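Local coordinates for protein endosialidase (PDB 4HIZ) that cleaves alpha2,8- and alpha2,9-linked polysialic acid from within the chain, as the endosialidase of bacteriophage phi92, at residues E54-Q59 with G422-N427; T164-L167 with L172-A175; S519-I524 with S531-Y536; V662-G665 with R670-E673. All coordinates share one frame; numbering follows the deposited sequence.

Interaction 1 (E54-Q59 with G422-N427)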
loop_
_atom_site.group_PDB
_atom_site.type_symbol
_atom_site.label_atom_id
_atom_site.label_comp_id
_atom_site.label_asym_id
_atom_site.label_seq_id
_atom_site.Cartn_x
_atom_site.Cartn_y
_atom_site.Cartn_z
ATOM N N GLU A 54 -8.477 -2.891 -43.247
ATOM C CA GLU A 54 -7.133 -3.236 -43.736
ATOM C C GLU A 54 -6.157 -2.064 -43.560
ATOM O O GLU A 54 -5.914 -1.282 -44.495
ATOM C CB GLU A 54 -7.183 -3.653 -45.213
ATOM C CG GLU A 54 -8.025 -4.908 -45.445
ATOM C CD GLU A 54 -8.118 -5.342 -46.902
ATOM O OE1 GLU A 54 -7.319 -4.883 -47.755
ATOM O OE2 GLU A 54 -9.014 -6.170 -47.188
ATOM N N ARG A 55 -5.583 -1.965 -42.363
ATOM C CA ARG A 55 -4.518 -0.994 -42.103
ATOM C C ARG A 55 -3.408 -1.167 -43.140
ATOM O O ARG A 55 -2.902 -0.189 -43.739
ATOM C CB ARG A 55 -3.936 -1.222 -40.703
ATOM C CG ARG A 55 -2.948 -0.113 -40.289
ATOM C CD ARG A 55 -2.279 -0.411 -38.942
ATOM N NE ARG A 55 -1.243 -1.429 -39.080
ATOM C CZ ARG A 55 0.036 -1.184 -39.356
ATOM N NH1 ARG A 55 0.464 0.083 -39.514
ATOM N NH2 ARG A 55 0.895 -2.208 -39.471
ATOM N N ILE A 56 -3.067 -2.437 -43.369
ATOM C CA ILE A 56 -2.130 -2.819 -44.402
ATOM C C ILE A 56 -2.946 -3.515 -45.489
ATOM O O ILE A 56 -3.685 -4.460 -45.200
ATOM C CB ILE A 56 -1.062 -3.785 -43.854
ATOM C CG1 ILE A 56 -0.273 -3.150 -42.701
ATOM C CG2 ILE A 56 -0.098 -4.219 -44.975
ATOM C CD1 ILE A 56 0.429 -1.804 -43.057
ATOM N N VAL A 57 -2.837 -3.046 -46.731
ATOM C CA VAL A 57 -3.678 -3.599 -47.791
ATOM C C VAL A 57 -3.482 -5.101 -47.938
ATOM O O VAL A 57 -2.353 -5.583 -47.955
ATOM C CB VAL A 57 -3.411 -2.908 -49.137
ATOM C CG1 VAL A 57 -4.180 -3.606 -50.249
ATOM C CG2 VAL A 57 -3.814 -1.428 -49.048
ATOM N N GLY A 58 -4.590 -5.840 -48.008
ATOM C CA GLY A 58 -4.524 -7.282 -48.172
ATOM C C GLY A 58 -4.475 -8.031 -46.856
ATOM O O GLY A 58 -4.475 -9.265 -46.866
ATOM N N GLN A 59 -4.414 -7.305 -45.736
ATOM C CA GLN A 59 -4.353 -7.940 -44.413
ATOM C C GLN A 59 -5.458 -7.457 -43.477
ATOM O O GLN A 59 -5.207 -6.680 -42.537
ATOM C CB GLN A 59 -2.956 -7.752 -43.791
ATOM C CG GLN A 59 -1.874 -8.450 -44.612
ATOM C CD GLN A 59 -0.551 -8.547 -43.892
ATOM O OE1 GLN A 59 -0.487 -9.083 -42.779
ATOM N NE2 GLN A 59 0.535 -8.061 -44.534
ATOM N N GLY A 422 2.233 -9.185 -41.622
ATOM C CA GLY A 422 3.373 -9.782 -42.305
ATOM C C GLY A 422 4.131 -8.735 -43.096
ATOM O O GLY A 422 3.520 -7.866 -43.727
ATOM N N GLN A 423 5.457 -8.846 -43.032
ATOM C CA GLN A 423 6.433 -7.999 -43.711
ATOM C C GLN A 423 6.668 -6.646 -43.035
ATOM O O GLN A 423 7.641 -5.971 -43.363
ATOM C CB GLN A 423 6.139 -7.821 -45.222
ATOM C CG GLN A 423 6.112 -9.137 -46.038
ATOM C CD GLN A 423 7.491 -9.768 -46.235
ATOM O OE1 GLN A 423 8.510 -9.161 -45.919
ATOM N NE2 GLN A 423 7.523 -11.003 -46.759
ATOM N N GLU A 424 5.801 -6.249 -42.101
ATOM C CA GLU A 424 5.995 -4.970 -41.433
ATOM C C GLU A 424 7.276 -4.957 -40.627
ATOM O O GLU A 424 7.646 -5.966 -40.015
ATOM C CB GLU A 424 4.816 -4.662 -40.504
ATOM C CG GLU A 424 3.577 -4.312 -41.252
ATOM C CD GLU A 424 3.778 -3.081 -42.121
ATOM O OE1 GLU A 424 4.085 -1.990 -41.575
ATOM O OE2 GLU A 424 3.607 -3.194 -43.346
ATOM N N LEU A 425 7.951 -3.808 -40.600
ATOM C CA LEU A 425 9.207 -3.696 -39.871
ATOM C C LEU A 425 8.994 -3.471 -38.383
ATOM O O LEU A 425 7.922 -3.033 -37.945
ATOM C CB LEU A 425 10.044 -2.546 -40.430
ATOM C CG LEU A 425 10.374 -2.703 -41.927
ATOM C CD1 LEU A 425 11.258 -1.562 -42.409
ATOM C CD2 LEU A 425 11.041 -4.055 -42.203
ATOM N N ASP A 426 10.018 -3.769 -37.592
ATOM C CA ASP A 426 9.894 -3.520 -36.154
ATOM C C ASP A 426 9.780 -1.997 -35.966
ATOM O O ASP A 426 10.351 -1.182 -36.737
ATOM C CB ASP A 426 11.102 -4.057 -35.397
ATOM C CG ASP A 426 11.152 -5.574 -35.368
ATOM O OD1 ASP A 426 10.168 -6.245 -35.788
ATOM O OD2 ASP A 426 12.189 -6.097 -34.906
ATOM N N ASN A 427 9.042 -1.607 -34.941
ATOM C CA ASN A 427 8.708 -0.196 -34.682
ATOM C C ASN A 427 9.073 0.150 -33.243
ATOM O O ASN A 427 8.185 0.362 -32.394
ATOM C CB ASN A 427 7.208 -0.003 -34.907
ATOM C CG ASN A 427 6.754 1.435 -34.744
ATOM O OD1 ASN A 427 7.539 2.390 -34.960
ATOM N ND2 ASN A 427 5.479 1.610 -34.373
#
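The side chain of Gln59 leaves the backbone with CG opposite the carbonyl carbon (chi1 -64°) and then runs extended (chi2 -168°), which delivers its amide to the backbone of Gly422. Both ends of that amide are used. Gln59 OE1 accepts from Gly422 N at 3.0 Å, the donor lying in the carbonyl plane on a lone pair, while Gln59 NE2 gives a hydrogen to Gly422 O at 3.1 Å. The second bond is the straighter, 162° at the hydrogen, and the pair fixes the rotation of the amide. Gln59 closes a type II beta turn that begins at Ile56, with Gln59 N bonded back to Ile56 O; the turn joins strands 49-53 and 61-64 of the N-terminal extension, and the contact sets it against a long loop of the catalytic beta propeller, between strands 407-413 and 435-442. Beside the amide pair, Glu424 comes toward Arg55 and Ile56 from the opposite direction. Its OE2 lies 3.5 Å from Ile56 CD1, and the same methyl group sits 3.6 Å above one face of the Arg55 guanidinium, toward its rim. Arg55 NH2 and Glu424 OE1 form a long salt bridge of 3.8 Å, with the two planar groups nearly perpendicular. Glu421, just before the 422-427 segment, is the stronger partner of Arg55 NH2.

Interaction 2 (T164-L167 with L172-A175)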
loop_
_atom_site.group_PDB
_atom_site.type_symbol
_atom_site.label_atom_id
_atom_site.label_comp_id
_atom_site.label_asym_id
_atom_site.label_seq_id
_atom_site.Cartn_x
_atom_site.Cartn_y
_atom_site.Cartn_z
ATOM N N THR A 164 18.716 -23.162 -15.502
ATOM C CA THR A 164 19.842 -22.369 -15.022
ATOM C C THR A 164 20.491 -21.751 -16.256
ATOM O O THR A 164 20.911 -22.489 -17.172
ATOM C CB THR A 164 20.865 -23.255 -14.282
ATOM O OG1 THR A 164 20.291 -23.756 -13.082
ATOM C CG2 THR A 164 22.114 -22.471 -13.908
ATOM N N ARG A 165 20.551 -20.420 -16.321
ATOM C CA ARG A 165 21.048 -19.740 -17.530
ATOM C C ARG A 165 22.184 -18.800 -17.162
ATOM O O ARG A 165 22.238 -18.259 -16.045
ATOM C CB ARG A 165 19.912 -18.946 -18.223
ATOM C CG ARG A 165 18.631 -19.848 -18.431
ATOM C CD ARG A 165 17.600 -19.239 -19.426
ATOM N NE ARG A 165 18.142 -19.206 -20.789
ATOM C CZ ARG A 165 17.706 -19.972 -21.797
ATOM N NH1 ARG A 165 18.279 -19.869 -23.001
ATOM N NH2 ARG A 165 16.674 -20.808 -21.623
ATOM N N TYR A 166 23.085 -18.570 -18.117
ATOM C CA TYR A 166 24.208 -17.675 -17.874
ATOM C C TYR A 166 23.777 -16.213 -17.878
ATOM O O TYR A 166 23.043 -15.756 -18.753
ATOM C CB TYR A 166 25.287 -17.914 -18.956
ATOM C CG TYR A 166 26.027 -19.220 -18.774
ATOM C CD1 TYR A 166 26.994 -19.343 -17.785
ATOM C CD2 TYR A 166 25.786 -20.316 -19.609
ATOM C CE1 TYR A 166 27.689 -20.524 -17.603
ATOM C CE2 TYR A 166 26.497 -21.517 -19.440
ATOM C CZ TYR A 166 27.431 -21.597 -18.427
ATOM O OH TYR A 166 28.159 -22.738 -18.215
ATOM N N LEU A 167 24.299 -15.466 -16.923
ATOM C CA LEU A 167 24.064 -14.019 -16.906
ATOM C C LEU A 167 24.623 -13.327 -18.157
ATOM O O LEU A 167 24.046 -12.342 -18.643
ATOM C CB LEU A 167 24.681 -13.421 -15.641
ATOM C CG LEU A 167 23.978 -13.821 -14.332
ATOM C CD1 LEU A 167 24.864 -13.577 -13.126
ATOM C CD2 LEU A 167 22.714 -13.000 -14.198
ATOM N N LEU A 172 21.422 -21.586 -22.012
ATOM C CA LEU A 172 20.922 -22.544 -21.035
ATOM C C LEU A 172 22.080 -23.448 -20.567
ATOM O O LEU A 172 22.639 -24.228 -21.378
ATOM C CB LEU A 172 19.810 -23.378 -21.680
ATOM C CG LEU A 172 19.164 -24.441 -20.776
ATOM C CD1 LEU A 172 18.564 -23.801 -19.513
ATOM C CD2 LEU A 172 18.093 -25.193 -21.548
ATOM N N LYS A 173 22.493 -23.331 -19.304
ATOM C CA LYS A 173 23.543 -24.193 -18.759
ATOM C C LYS A 173 23.019 -25.589 -18.441
ATOM O O LYS A 173 23.639 -26.581 -18.837
ATOM C CB LYS A 173 24.174 -23.581 -17.517
ATOM C CG LYS A 173 25.258 -24.445 -16.869
ATOM C CD LYS A 173 25.881 -23.704 -15.694
ATOM C CE LYS A 173 27.101 -24.426 -15.136
ATOM N NZ LYS A 173 26.688 -25.551 -14.275
ATOM N N LYS A 174 21.899 -25.681 -17.725
ATOM C CA LYS A 174 21.269 -26.975 -17.490
ATOM C C LYS A 174 19.823 -26.707 -17.123
ATOM O O LYS A 174 19.439 -25.564 -16.889
ATOM C CB LYS A 174 21.951 -27.721 -16.340
ATOM C CG LYS A 174 21.829 -26.985 -14.999
ATOM C CD LYS A 174 22.734 -27.612 -13.924
ATOM C CE LYS A 174 22.163 -28.896 -13.371
ATOM N NZ LYS A 174 23.238 -29.744 -12.716
ATOM N N ALA A 175 19.015 -27.755 -17.073
ATOM C CA ALA A 175 17.618 -27.596 -16.690
ATOM C C ALA A 175 17.239 -28.702 -15.733
ATOM O O ALA A 175 17.743 -29.846 -15.846
ATOM C CB ALA A 175 16.712 -27.624 -17.933
#
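A classic beta bulge interrupts the hairpin formed by strands 157-166 and 172-181 of the propeller, where Lys173 and Lys174 both face Thr164. Thr164 O takes up the extra residue: it accepts from Lys173 N at 2.8 Å and, weakly, from Lys174 N at 3.4 Å. Thr164 N returns a nearly linear bond to Lys174 O (2.9 Å, 172°), so the regular antiparallel pairing resumes there. Beyond the bulge, Arg165 and Leu172 form a non-hydrogen-bonded pair. The Arg165 chain bends at chi3 (67°) and lays one face of its guanidinium over Leu172, whose CB is 3.9 Å above the plane near the rim. Met170 O and Thr290 O receive hydrogen bonds from this group, and Glu163 supplies a salt bridge, which together hold the guanidinium in place. Leu172 CD1 comes to 3.6 Å from Thr164 O. On the other face of the sheet Thr164 and Lys174 run alongside each other in one direction, with Thr164 CB 3.9 Å from Lys174 CG; Lys174 also touches a bound fructose. The aliphatic stem of Lys173 runs past the phenol end of Tyr166, Lys173 CD coming within 3.5 Å of Tyr166 OH. Two residues set opposite one define the classic bulge, here near the end of a hairpin in a four-stranded antiparallel sheet, consistent with a propeller blade.

Interaction 3 (S519-I524 with S531-Y536)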
loop_
_atom_site.group_PDB
_atom_site.type_symbol
_atom_site.label_atom_id
_atom_site.label_comp_id
_atom_site.label_asym_id
_atom_site.label_seq_id
_atom_site.Cartn_x
_atom_site.Cartn_y
_atom_site.Cartn_z
ATOM N N SER A 519 -4.697 -9.258 -17.111
ATOM C CA SER A 519 -5.535 -10.431 -17.374
ATOM C C SER A 519 -6.775 -10.015 -18.159
ATOM O O SER A 519 -7.535 -9.127 -17.709
ATOM C CB SER A 519 -5.947 -11.027 -16.038
ATOM O OG SER A 519 -6.932 -12.041 -16.220
ATOM N N TYR A 520 -6.963 -10.614 -19.337
ATOM C CA TYR A 520 -8.179 -10.388 -20.099
ATOM C C TYR A 520 -9.095 -11.560 -19.776
ATOM O O TYR A 520 -8.778 -12.735 -20.106
ATOM C CB TYR A 520 -7.875 -10.361 -21.596
ATOM C CG TYR A 520 -9.081 -10.080 -22.442
ATOM C CD1 TYR A 520 -9.523 -8.762 -22.659
ATOM C CD2 TYR A 520 -9.797 -11.125 -23.035
ATOM C CE1 TYR A 520 -10.660 -8.512 -23.465
ATOM C CE2 TYR A 520 -10.910 -10.877 -23.835
ATOM C CZ TYR A 520 -11.327 -9.589 -24.062
ATOM O OH TYR A 520 -12.438 -9.398 -24.881
ATOM N N ARG A 521 -10.208 -11.272 -19.096
ATOM C CA ARG A 521 -11.100 -12.325 -18.602
ATOM C C ARG A 521 -12.330 -12.332 -19.518
ATOM O O ARG A 521 -13.062 -11.322 -19.617
ATOM C CB ARG A 521 -11.525 -12.034 -17.159
ATOM C CG ARG A 521 -12.438 -13.133 -16.616
ATOM C CD ARG A 521 -12.876 -12.872 -15.138
ATOM N NE ARG A 521 -13.948 -11.886 -15.023
ATOM C CZ ARG A 521 -14.635 -11.702 -13.890
ATOM N NH1 ARG A 521 -14.287 -12.352 -12.786
ATOM N NH2 ARG A 521 -15.635 -10.817 -13.843
ATOM N N LEU A 522 -12.522 -13.464 -20.197
ATOM C CA LEU A 522 -13.513 -13.617 -21.261
ATOM C C LEU A 522 -14.584 -14.643 -20.876
ATOM O O LEU A 522 -14.271 -15.808 -20.509
ATOM C CB LEU A 522 -12.819 -14.086 -22.571
ATOM C CG LEU A 522 -13.785 -14.394 -23.726
ATOM C CD1 LEU A 522 -14.478 -13.126 -24.216
ATOM C CD2 LEU A 522 -12.995 -15.011 -24.906
ATOM N N LYS A 523 -15.853 -14.249 -20.960
ATOM C CA LYS A 523 -16.969 -15.184 -20.707
ATOM C C LYS A 523 -17.030 -16.276 -21.776
ATOM O O LYS A 523 -17.063 -15.985 -22.976
ATOM C CB LYS A 523 -18.285 -14.387 -20.665
ATOM C CG LYS A 523 -19.559 -15.218 -20.608
ATOM C CD LYS A 523 -20.733 -14.258 -20.349
ATOM C CE LYS A 523 -22.064 -14.977 -20.222
ATOM N NZ LYS A 523 -22.338 -15.777 -21.432
ATOM N N ILE A 524 -17.048 -17.539 -21.342
ATOM C CA ILE A 524 -17.023 -18.646 -22.296
ATOM C C ILE A 524 -18.178 -19.653 -22.116
ATOM O O ILE A 524 -18.286 -20.603 -22.887
ATOM C CB ILE A 524 -15.660 -19.443 -22.269
ATOM C CG1 ILE A 524 -15.364 -19.912 -20.834
ATOM C CG2 ILE A 524 -14.522 -18.592 -22.940
ATOM C CD1 ILE A 524 -14.251 -20.904 -20.688
ATOM N N SER A 531 -24.483 -11.724 -10.253
ATOM C CA SER A 531 -23.094 -11.268 -10.327
ATOM C C SER A 531 -22.304 -11.479 -9.034
ATOM O O SER A 531 -22.778 -11.187 -7.916
ATOM C CB SER A 531 -23.054 -9.781 -10.679
ATOM O OG SER A 531 -21.725 -9.306 -10.691
ATOM N N ARG A 532 -21.084 -11.965 -9.208
ATOM C CA ARG A 532 -20.141 -12.075 -8.117
ATOM C C ARG A 532 -19.200 -10.865 -8.084
ATOM O O ARG A 532 -18.263 -10.824 -7.266
ATOM C CB ARG A 532 -19.291 -13.344 -8.283
ATOM C CG ARG A 532 -19.954 -14.673 -7.797
ATOM C CD ARG A 532 -20.902 -15.185 -8.843
ATOM N NE ARG A 532 -21.682 -16.384 -8.457
ATOM C CZ ARG A 532 -21.397 -17.618 -8.859
ATOM N NH1 ARG A 532 -20.307 -17.851 -9.598
ATOM N NH2 ARG A 532 -22.197 -18.618 -8.519
ATOM N N ASP A 533 -19.405 -9.902 -8.980
ATOM C CA ASP A 533 -18.391 -8.864 -9.144
ATOM C C ASP A 533 -18.495 -7.809 -8.043
ATOM O O ASP A 533 -19.595 -7.551 -7.521
ATOM C CB ASP A 533 -18.491 -8.203 -10.532
ATOM C CG ASP A 533 -17.968 -9.110 -11.662
ATOM O OD1 ASP A 533 -17.305 -10.141 -11.410
ATOM O OD2 ASP A 533 -18.171 -8.749 -12.842
ATOM N N PHE A 534 -17.359 -7.201 -7.691
ATOM C CA PHE A 534 -17.366 -6.050 -6.776
ATOM C C PHE A 534 -16.381 -5.008 -7.223
ATOM O O PHE A 534 -15.443 -5.308 -7.973
ATOM C CB PHE A 534 -17.063 -6.490 -5.303
ATOM C CG PHE A 534 -15.760 -7.254 -5.160
ATOM C CD1 PHE A 534 -14.537 -6.567 -5.094
ATOM C CD2 PHE A 534 -15.751 -8.664 -5.128
ATOM C CE1 PHE A 534 -13.305 -7.270 -5.004
ATOM C CE2 PHE A 534 -14.537 -9.347 -5.022
ATOM C CZ PHE A 534 -13.330 -8.654 -4.956
ATOM N N LYS A 535 -16.627 -3.766 -6.800
ATOM C CA LYS A 535 -15.661 -2.683 -6.938
ATOM C C LYS A 535 -14.722 -2.767 -5.738
ATOM O O LYS A 535 -15.150 -3.069 -4.622
ATOM C CB LYS A 535 -16.414 -1.357 -6.881
ATOM C CG LYS A 535 -15.544 -0.184 -7.257
ATOM C CD LYS A 535 -16.373 1.126 -7.349
ATOM C CE LYS A 535 -17.908 0.874 -7.311
ATOM N NZ LYS A 535 -18.510 0.254 -8.538
ATOM N N TYR A 536 -13.444 -2.500 -5.931
ATOM C CA TYR A 536 -12.560 -2.544 -4.766
ATOM C C TYR A 536 -12.463 -1.187 -4.129
ATOM O O TYR A 536 -12.002 -0.231 -4.784
ATOM C CB TYR A 536 -11.187 -2.998 -5.215
ATOM C CG TYR A 536 -10.188 -3.251 -4.121
ATOM C CD1 TYR A 536 -10.030 -4.532 -3.577
ATOM C CD2 TYR A 536 -9.373 -2.239 -3.654
ATOM C CE1 TYR A 536 -9.062 -4.771 -2.613
ATOM C CE2 TYR A 536 -8.418 -2.472 -2.686
ATOM C CZ TYR A 536 -8.248 -3.749 -2.192
ATOM O OH TYR A 536 -7.280 -3.982 -1.253
HETATM O O HOH W 1 -16.192 -12.429 -10.503
HETATM O O HOH W 2 -17.497 -9.200 -15.411
#
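Arg521 and Asp533 meet from opposite directions, and their charged ends alone carry the contact between the two segments. The close part is one salt bridge: Arg521 NH2 donates to Asp533 OD1 at 3.0 Å, almost straight at 171°. The oxygen is met on its syn side, 19° out of the carboxylate plane, and lies practically in the guanidinium plane; the two planar groups are turned only 23° from one another. One direct hydrogen bond is made; Asp533 OD2, 3.4 Å from Arg521 NH2, is reached through water. An extended start sends the arginine straight off strand 516-523 before a bend at chi3 turns its head. Water fills out the looser surroundings of this pair. One water accepts from Arg521 NH1 at 3.0 Å and donates to Asp533 OD1; a second accepts from Arg521 NH2 at 2.9 Å and donates to Asp533 OD2. Both lie in the guanidinium plane at its edge, each bridging it to the carboxylate, and Asp533 itself is exposed. Firmer support for the arginine comes from outside: Asp122 O accepts from Arg521 NH1, and Trp483 offers a cation-pi partner. Behind the aspartate, Asp533 N donates to Ser531 OG at 2.9 Å in an ST turn. Nearby, Phe534 packs edge-to-face on Tyr518 of the second subunit, while Lys535 and Tyr536 join a parallel ladder with a strand of that chain. The salt bridge spans the passage from a propeller blade to the C-terminal stalk region, in keeping with the intertwined trimers of phage endosialidases.

Interaction 4 (V662-G665 with R670-E673)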
loop_
_atom_site.group_PDB
_atom_site.type_symbol
_atom_site.label_atom_id
_atom_site.label_comp_id
_atom_site.label_asym_id
_atom_site.label_seq_id
_atom_site.Cartn_x
_atom_site.Cartn_y
_atom_site.Cartn_z
ATOM N N VAL A 662 52.342 1.403 27.659
ATOM C CA VAL A 662 51.068 2.034 28.013
ATOM C C VAL A 662 51.110 2.307 29.515
ATOM O O VAL A 662 51.412 1.405 30.290
ATOM C CB VAL A 662 49.908 0.988 27.771
ATOM C CG1 VAL A 662 48.583 1.538 28.181
ATOM C CG2 VAL A 662 49.873 0.554 26.318
ATOM N N SER A 663 50.821 3.530 29.949
ATOM C CA SER A 663 50.884 3.802 31.381
ATOM C C SER A 663 49.564 3.526 32.075
ATOM O O SER A 663 48.494 3.562 31.450
ATOM C CB SER A 663 51.351 5.229 31.677
ATOM O OG SER A 663 50.368 6.156 31.298
ATOM N N LEU A 664 49.659 3.233 33.372
ATOM C CA LEU A 664 48.494 3.003 34.237
ATOM C C LEU A 664 48.419 4.228 35.140
ATOM O O LEU A 664 49.239 4.406 36.049
ATOM C CB LEU A 664 48.756 1.747 35.048
ATOM C CG LEU A 664 47.619 1.270 35.944
ATOM C CD1 LEU A 664 46.325 1.178 35.110
ATOM C CD2 LEU A 664 48.027 -0.102 36.524
ATOM N N GLY A 665 47.452 5.088 34.875
ATOM C CA GLY A 665 47.507 6.450 35.408
ATOM C C GLY A 665 48.482 7.295 34.585
ATOM O O GLY A 665 49.128 6.813 33.610
ATOM N N ARG A 670 46.650 10.670 38.592
ATOM C CA ARG A 670 47.147 9.642 39.504
ATOM C C ARG A 670 45.984 8.950 40.199
ATOM O O ARG A 670 45.069 9.602 40.694
ATOM C CB ARG A 670 48.074 10.260 40.562
ATOM C CG ARG A 670 49.397 10.753 40.003
ATOM C CD ARG A 670 50.044 11.720 40.973
ATOM N NE ARG A 670 49.308 12.980 41.077
ATOM C CZ ARG A 670 49.798 14.040 41.697
ATOM N NH1 ARG A 670 51.006 13.977 42.252
ATOM N NH2 ARG A 670 49.096 15.156 41.755
ATOM N N TRP A 671 46.026 7.625 40.256
ATOM C CA TRP A 671 45.059 6.884 41.091
ATOM C C TRP A 671 45.283 7.304 42.536
ATOM O O TRP A 671 46.409 7.634 42.926
ATOM C CB TRP A 671 45.297 5.377 40.982
ATOM C CG TRP A 671 45.218 4.879 39.578
ATOM C CD1 TRP A 671 46.275 4.666 38.704
ATOM C CD2 TRP A 671 44.024 4.580 38.838
ATOM N NE1 TRP A 671 45.791 4.241 37.485
ATOM C CE2 TRP A 671 44.424 4.162 37.541
ATOM C CE3 TRP A 671 42.666 4.586 39.153
ATOM C CZ2 TRP A 671 43.511 3.787 36.558
ATOM C CZ3 TRP A 671 41.746 4.209 38.169
ATOM C CH2 TRP A 671 42.181 3.792 36.889
ATOM N N SER A 672 44.236 7.302 43.346
ATOM C CA SER A 672 44.451 7.676 44.754
ATOM C C SER A 672 45.314 6.642 45.472
ATOM O O SER A 672 46.180 6.993 46.283
ATOM C CB SER A 672 43.121 7.855 45.501
ATOM O OG SER A 672 42.338 6.672 45.379
ATOM N N GLU A 673 45.095 5.363 45.151
ATOM C CA GLU A 673 45.734 4.287 45.878
ATOM C C GLU A 673 45.490 3.024 45.070
ATOM O O GLU A 673 44.463 2.910 44.393
ATOM C CB GLU A 673 45.105 4.162 47.286
ATOM C CG GLU A 673 45.818 3.167 48.209
ATOM C CD GLU A 673 45.467 3.398 49.666
ATOM O OE1 GLU A 673 44.514 4.165 49.939
ATOM O OE2 GLU A 673 46.133 2.827 50.546
#
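Leu664 and Trp671 meet in the trimeric C-terminal stalk of the endosialidase, probably related to phage fibre domains, in which each subunit is interleaved with the other two. In the apolar contact the leucine branch comes in off the ring plane, near NE1 and CZ2. Leu664 CG lies 3.8 Å from Trp671 NE1, and Leu664 CD1 is 4.1 Å from Trp671 CZ2, the two side chains crossing at about a right angle. A leucine CG placed opposite the backbone N (chi1 -176°) brings CG and CD1 to the NE1-CZ2 side of the indole. Around them, Leu664 packs on its own counterpart in the third subunit and on Trp671 of the second, so this buried apolar cluster extends across the subunit interfaces.

Backbone contact with the ring follows a second pattern. Leu664 C approaches the indole edge near its plane, 3.5 Å from Trp671 NE1. Gly665 N comes to 3.2 Å of the same atom, but both are donors and the approach is van der Waals only. Gly665 CA packs tightly as well, 3.5 Å from Trp671 NE1.

The polar element is internal to the 662-665 segment: Ser663 OG donates to Gly665 O at 2.7 Å, nearly in line with the carbonyl.

In the fold
The four contacts follow the protein from its N-terminal extension to its stalk, and none touches another. Interactions 1 to 3 have centres 33 to 38 Å apart, interaction 3 at the passage to the stalk, whereas interaction 4 lies about 93 Å from interaction 1 and about 67 Å from interaction 2, centre to centre. The hairpin of interaction 2 falls within the long span of chain between the two segments of interaction 1. Interaction 2 touches a bound fructose through Lys174, and its Thr164 packs on His136 and Tyr146 of a glycan pocket. Interactions 3 and 4, about 63 Å apart at their nearest atoms, both reach the second subunit and so belong to trimer assembly.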